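Local coordinates for protein amidase, hydantoinase/carbamoylase family (Paraburkholderia phymatum, PDB 6C0D) that probably hydrolyses N-carbamoyl-L-amino acids as a zinc-binding homodimer of the peptidase M20 family, at residues G116-E119 and A120-E123; F294-N298 and P299-H303. All coordinates share one frame; numbering follows the deposited sequence.

Contact 1. Residues G116-E119 and A120-E123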
loop_
_atom_site.group_PDB
_atom_site.type_symbol
_atom_site.label_atom_id
_atom_site.label_comp_id
_atom_site.label_asym_id
_atom_site.label_seq_id
_atom_site.Cartn_x
_atom_site.Cartn_y
_atom_site.Cartn_z
ATOM N N GLY A 116 30.442 -13.465 -43.469
ATOM C CA GLY A 116 30.940 -12.907 -44.718
ATOM C C GLY A 116 32.421 -13.125 -44.925
ATOM O O GLY A 116 32.884 -13.147 -46.069
ATOM N N GLU A 117 33.174 -13.314 -43.841
ATOM C CA GLU A 117 34.618 -13.481 -43.918
ATOM C C GLU A 117 35.050 -14.931 -44.081
ATOM O O GLU A 117 36.241 -15.189 -44.268
ATOM C CB GLU A 117 35.280 -12.888 -42.662
ATOM C CG GLU A 117 35.189 -11.376 -42.614
ATOM C CD GLU A 117 35.429 -10.803 -41.219
ATOM O OE1 GLU A 117 35.509 -11.573 -40.226
ATOM O OE2 GLU A 117 35.533 -9.566 -41.129
ATOM N N CYS A 118 34.124 -15.881 -44.005
ATOM C CA CYS A 118 34.439 -17.299 -44.135
ATOM C C CYS A 118 33.980 -17.773 -45.515
ATOM O O CYS A 118 32.814 -17.599 -45.869
ATOM C CB CYS A 118 33.753 -18.083 -43.015
ATOM S SG CYS A 118 33.805 -19.888 -43.183
ATOM N N GLU A 119 34.902 -18.348 -46.299
ATOM C CA GLU A 119 34.554 -18.705 -47.672
ATOM C C GLU A 119 33.358 -19.653 -47.729
ATOM O O GLU A 119 32.504 -19.518 -48.616
ATOM C CB GLU A 119 35.767 -19.294 -48.393
ATOM C CG GLU A 119 36.597 -18.214 -49.083
ATOM C CD GLU A 119 37.904 -18.727 -49.666
ATOM O OE1 GLU A 119 38.901 -17.984 -49.603
ATOM O OE2 GLU A 119 37.934 -19.861 -50.187
ATOM N N ALA A 120 33.250 -20.590 -46.784
ATOM C CA ALA A 120 32.144 -21.550 -46.804
ATOM C C ALA A 120 30.778 -20.929 -46.497
ATOM O O ALA A 120 29.759 -21.511 -46.866
ATOM C CB ALA A 120 32.413 -22.680 -45.811
ATOM N N THR A 121 30.720 -19.786 -45.820
ATOM C CA THR A 121 29.455 -19.135 -45.484
ATOM C C THR A 121 29.290 -17.787 -46.174
ATOM O O THR A 121 28.290 -17.091 -45.919
ATOM C CB THR A 121 29.343 -18.934 -43.962
ATOM O OG1 THR A 121 30.484 -18.194 -43.516
ATOM C CG2 THR A 121 29.353 -20.289 -43.239
ATOM N N ARG A 122 30.230 -17.416 -47.045
ATOM C CA ARG A 122 30.249 -16.084 -47.634
ATOM C C ARG A 122 28.970 -15.782 -48.397
ATOM O O ARG A 122 28.519 -14.638 -48.407
ATOM C CB ARG A 122 31.463 -15.945 -48.569
ATOM C CG ARG A 122 31.643 -14.534 -49.157
ATOM C CD ARG A 122 32.633 -14.531 -50.318
ATOM N NE ARG A 122 32.137 -15.367 -51.400
ATOM C CZ ARG A 122 31.245 -14.955 -52.298
ATOM N NH1 ARG A 122 30.771 -13.713 -52.248
ATOM N NH2 ARG A 122 30.827 -15.779 -53.243
ATOM N N GLU A 123 28.354 -16.797 -49.017
ATOM C CA GLU A 123 27.161 -16.556 -49.822
ATOM C C GLU A 123 25.913 -16.276 -48.991
ATOM O O GLU A 123 24.925 -15.781 -49.544
ATOM C CB GLU A 123 26.883 -17.757 -50.736
ATOM C CG GLU A 123 28.006 -18.029 -51.694
ATOM C CD GLU A 123 27.778 -19.265 -52.547
ATOM O OE1 GLU A 123 26.638 -19.788 -52.566
ATOM O OE2 GLU A 123 28.750 -19.711 -53.196
HETATM O O HOH W 1 32.874 -18.170 -51.116
HETATM O O HOH W 2 30.974 -20.883 -50.760
#
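The carbonyl oxygen of E119 has three donors: the backbone N of R122 reaches it weakly at 3.5 Å, and two waters donate to it. The first water, 2.9 Å from E119 O, also takes the N-H of R122 NE, lying in the guanidinium plane. The second bridges to E123 OE2 through a long, weak bond, while E123 OE1 pairs with R421 near the C terminus. One residue earlier, C118 O accepts from T121 N at 3.0 Å, with the donor well above the carbonyl plane and the N-H bent to 142°. C118-T121 is thus a type I beta turn, and a second one, E119-R122, follows directly with its weaker closing bond. Together they carry the chain off the C-terminal end of helix 102-117 and into strand 125-130, on the surface of the metal-binding domain and away from its zinc site.

The side chains pack close to these turns. T121 OG1 sits between its own backbone N and carbonyl carbon (chi1 56°), where it lies 3.3 Å from C118 CB and hydrogen-bonds back to L115 O in the last turn of the helix. C118 SG turns instead toward A120, with SG 4.1 Å from A120 CB; P14 of the N-terminal segment packs on both C118 and T121. R122 lays CG against the helix end, 3.6 Å from G116 O, before a bend at chi3 (62°) swings NE round to the first water.

Contact 2. Residues F294-N298 and P299-H303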
loop_
_atom_site.group_PDB
_atom_site.type_symbol
_atom_site.label_atom_id
_atom_site.label_comp_id
_atom_site.label_asym_id
_atom_site.label_seq_id
_atom_site.Cartn_x
_atom_site.Cartn_y
_atom_site.Cartn_z
ATOM N N PHE A 294 0.613 -13.467 -13.349
ATOM C CA PHE A 294 1.178 -14.806 -13.425
ATOM C C PHE A 294 1.562 -15.116 -14.867
ATOM O O PHE A 294 1.057 -14.508 -15.819
ATOM C CB PHE A 294 0.256 -15.897 -12.832
ATOM C CG PHE A 294 -1.152 -15.935 -13.389
ATOM C CD1 PHE A 294 -2.168 -15.196 -12.785
ATOM C CD2 PHE A 294 -1.478 -16.778 -14.457
ATOM C CE1 PHE A 294 -3.482 -15.262 -13.258
ATOM C CE2 PHE A 294 -2.802 -16.848 -14.941
ATOM C CZ PHE A 294 -3.800 -16.090 -14.335
ATOM N N ARG A 295 2.518 -16.035 -15.003
ATOM C CA ARG A 295 3.102 -16.362 -16.304
ATOM C C ARG A 295 3.375 -17.849 -16.377
ATOM O O ARG A 295 3.727 -18.474 -15.376
ATOM C CB ARG A 295 4.428 -15.622 -16.561
ATOM C CG ARG A 295 4.374 -14.119 -16.280
ATOM C CD ARG A 295 5.646 -13.416 -16.771
ATOM N NE ARG A 295 5.752 -12.067 -16.209
ATOM C CZ ARG A 295 6.414 -11.064 -16.777
ATOM N NH1 ARG A 295 7.032 -11.250 -17.939
ATOM N NH2 ARG A 295 6.439 -9.866 -16.199
ATOM N N ASP A 296 3.246 -18.404 -17.586
ATOM C CA ASP A 296 3.582 -19.800 -17.788
ATOM C C ASP A 296 3.783 -20.039 -19.284
ATOM O O ASP A 296 3.193 -19.354 -20.119
ATOM C CB ASP A 296 2.493 -20.724 -17.242
ATOM C CG ASP A 296 2.999 -22.135 -17.019
ATOM O OD1 ASP A 296 3.765 -22.334 -16.045
ATOM O OD2 ASP A 296 2.673 -23.036 -17.832
ATOM N N ALA A 297 4.613 -21.026 -19.603
ATOM C CA ALA A 297 4.843 -21.379 -21.006
ATOM C C ALA A 297 3.766 -22.286 -21.581
ATOM O O ALA A 297 3.703 -22.452 -22.810
ATOM C CB ALA A 297 6.196 -22.085 -21.144
ATOM N N ASN A 298 2.937 -22.898 -20.730
ATOM C CA ASN A 298 1.979 -23.903 -21.170
ATOM C C ASN A 298 0.590 -23.280 -21.267
ATOM O O ASN A 298 0.021 -22.888 -20.228
ATOM C CB ASN A 298 1.977 -25.085 -20.196
ATOM C CG ASN A 298 1.128 -26.255 -20.688
ATOM O OD1 ASN A 298 -0.081 -26.145 -20.811
ATOM N ND2 ASN A 298 1.768 -27.385 -20.955
ATOM N N PRO A 299 0.007 -23.145 -22.460
ATOM C CA PRO A 299 -1.284 -22.447 -22.544
ATOM C C PRO A 299 -2.384 -23.119 -21.741
ATOM O O PRO A 299 -3.234 -22.420 -21.173
ATOM C CB PRO A 299 -1.589 -22.444 -24.057
ATOM C CG PRO A 299 -0.711 -23.485 -24.639
ATOM C CD PRO A 299 0.512 -23.557 -23.792
ATOM N N ASN A 300 -2.411 -24.458 -21.689
ATOM C CA ASN A 300 -3.429 -25.134 -20.887
ATOM C C ASN A 300 -3.304 -24.751 -19.418
ATOM O O ASN A 300 -4.314 -24.507 -18.741
ATOM C CB ASN A 300 -3.311 -26.651 -21.031
ATOM C CG ASN A 300 -3.978 -27.177 -22.292
ATOM O OD1 ASN A 300 -4.730 -26.463 -22.952
ATOM N ND2 ASN A 300 -3.730 -28.444 -22.608
ATOM N N ARG A 301 -2.077 -24.715 -18.907
ATOM C CA ARG A 301 -1.883 -24.359 -17.499
ATOM C C ARG A 301 -2.247 -22.907 -17.251
ATOM O O ARG A 301 -2.889 -22.578 -16.243
ATOM C CB ARG A 301 -0.439 -24.606 -17.073
ATOM C CG ARG A 301 -0.230 -24.288 -15.572
ATOM C CD ARG A 301 1.229 -24.430 -15.132
ATOM N NE ARG A 301 1.614 -25.838 -15.074
ATOM C CZ ARG A 301 2.380 -26.450 -15.971
ATOM N NH1 ARG A 301 2.873 -25.780 -17.008
ATOM N NH2 ARG A 301 2.662 -27.738 -15.819
ATOM N N LEU A 302 -1.833 -22.022 -18.159
ATOM C CA LEU A 302 -2.129 -20.604 -17.993
ATOM C C LEU A 302 -3.631 -20.373 -17.932
ATOM O O LEU A 302 -4.112 -19.601 -17.094
ATOM C CB LEU A 302 -1.495 -19.815 -19.138
ATOM C CG LEU A 302 -1.422 -18.294 -19.073
ATOM C CD1 LEU A 302 -0.588 -17.804 -17.860
ATOM C CD2 LEU A 302 -0.819 -17.794 -20.403
ATOM N N HIS A 303 -4.392 -21.062 -18.794
ATOM C CA HIS A 303 -5.845 -20.930 -18.801
ATOM C C HIS A 303 -6.466 -21.583 -17.572
ATOM O O HIS A 303 -7.465 -21.088 -17.040
ATOM C CB HIS A 303 -6.430 -21.550 -20.083
ATOM C CG HIS A 303 -5.876 -20.970 -21.348
ATOM N ND1 HIS A 303 -6.047 -21.567 -22.581
ATOM C CD2 HIS A 303 -5.150 -19.847 -21.571
ATOM C CE1 HIS A 303 -5.448 -20.838 -23.507
ATOM N NE2 HIS A 303 -4.893 -19.791 -22.920
HETATM O O HOH W 3 4.030 -28.178 -18.798
#
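Strand 294-296 and helix 299-303 run nearly antiparallel, at 159° with their axes 8.1 Å apart, so L302 comes back alongside D296 after a tight reversal through A297 and N298. The first helical bond spans the join: L302 N donates to N298 O at 2.9 Å, close to straight. N298 is the N-cap. With CG anti to its backbone N (chi1 -173°), its amide folds over the helix start, and OD1 accepts from R301 N at 3.1 Å.

D296 OD2 ties the reversal together. It takes the backbone N of N298 from above the carboxylate plane at 2.9 Å, an Asx turn, and R301 NH1 on its syn side, also at 2.9 Å, in a salt bridge. The acceptor lies within the guanidinium plane, yet the two flat groups are turned 67° apart; R301 CD meanwhile rests 3.4 Å from both D296 OD1 and D296 OD2. A water links NH1 to the N298 amide, weakly on the amide side. Deeper in, L302 CD1 packs 3.7 Å from F294 CD2, and F259 of helix 244-262 meets the same ring edge-to-face.

This strand-to-helix turn belongs to the sheet-and-helix domain that, in M20 enzymes, serves as lid and commonly as dimer interface. Here R295 packs on S282 of the second subunit and salt-bridges a HEPES molecule, probably from the crystallisation liquor. T267 binds D296 OD1 and L262 O takes R301 NE, tying the pair to the neighbouring helix-to-strand connection. Buried, with two donors on OD2 and another partner on OD1, the D296 carboxylate is probably ionised, its charge balanced by R301.

How the contacts relate
Coming from the N terminus, the chain reaches contact 1 first, where helix 102-117 ends and two turns hand over to strand 125-130, which runs parallel to strand 83-88 in the metal-binding domain. It closes well before contact 2 opens, so the two lie in series and neither nests nor crosses. Strand 189-198, which carries H196, and strand 210-227 come in between. Contact 2 then joins the end of strand 283-296 to the start of helix 299-317 in the other domain. Their centres are 42 Å apart and their nearest atoms about 32 Å, without touching: both are local connections, contact 1 from a helix to a strand and contact 2 from a strand to a helix.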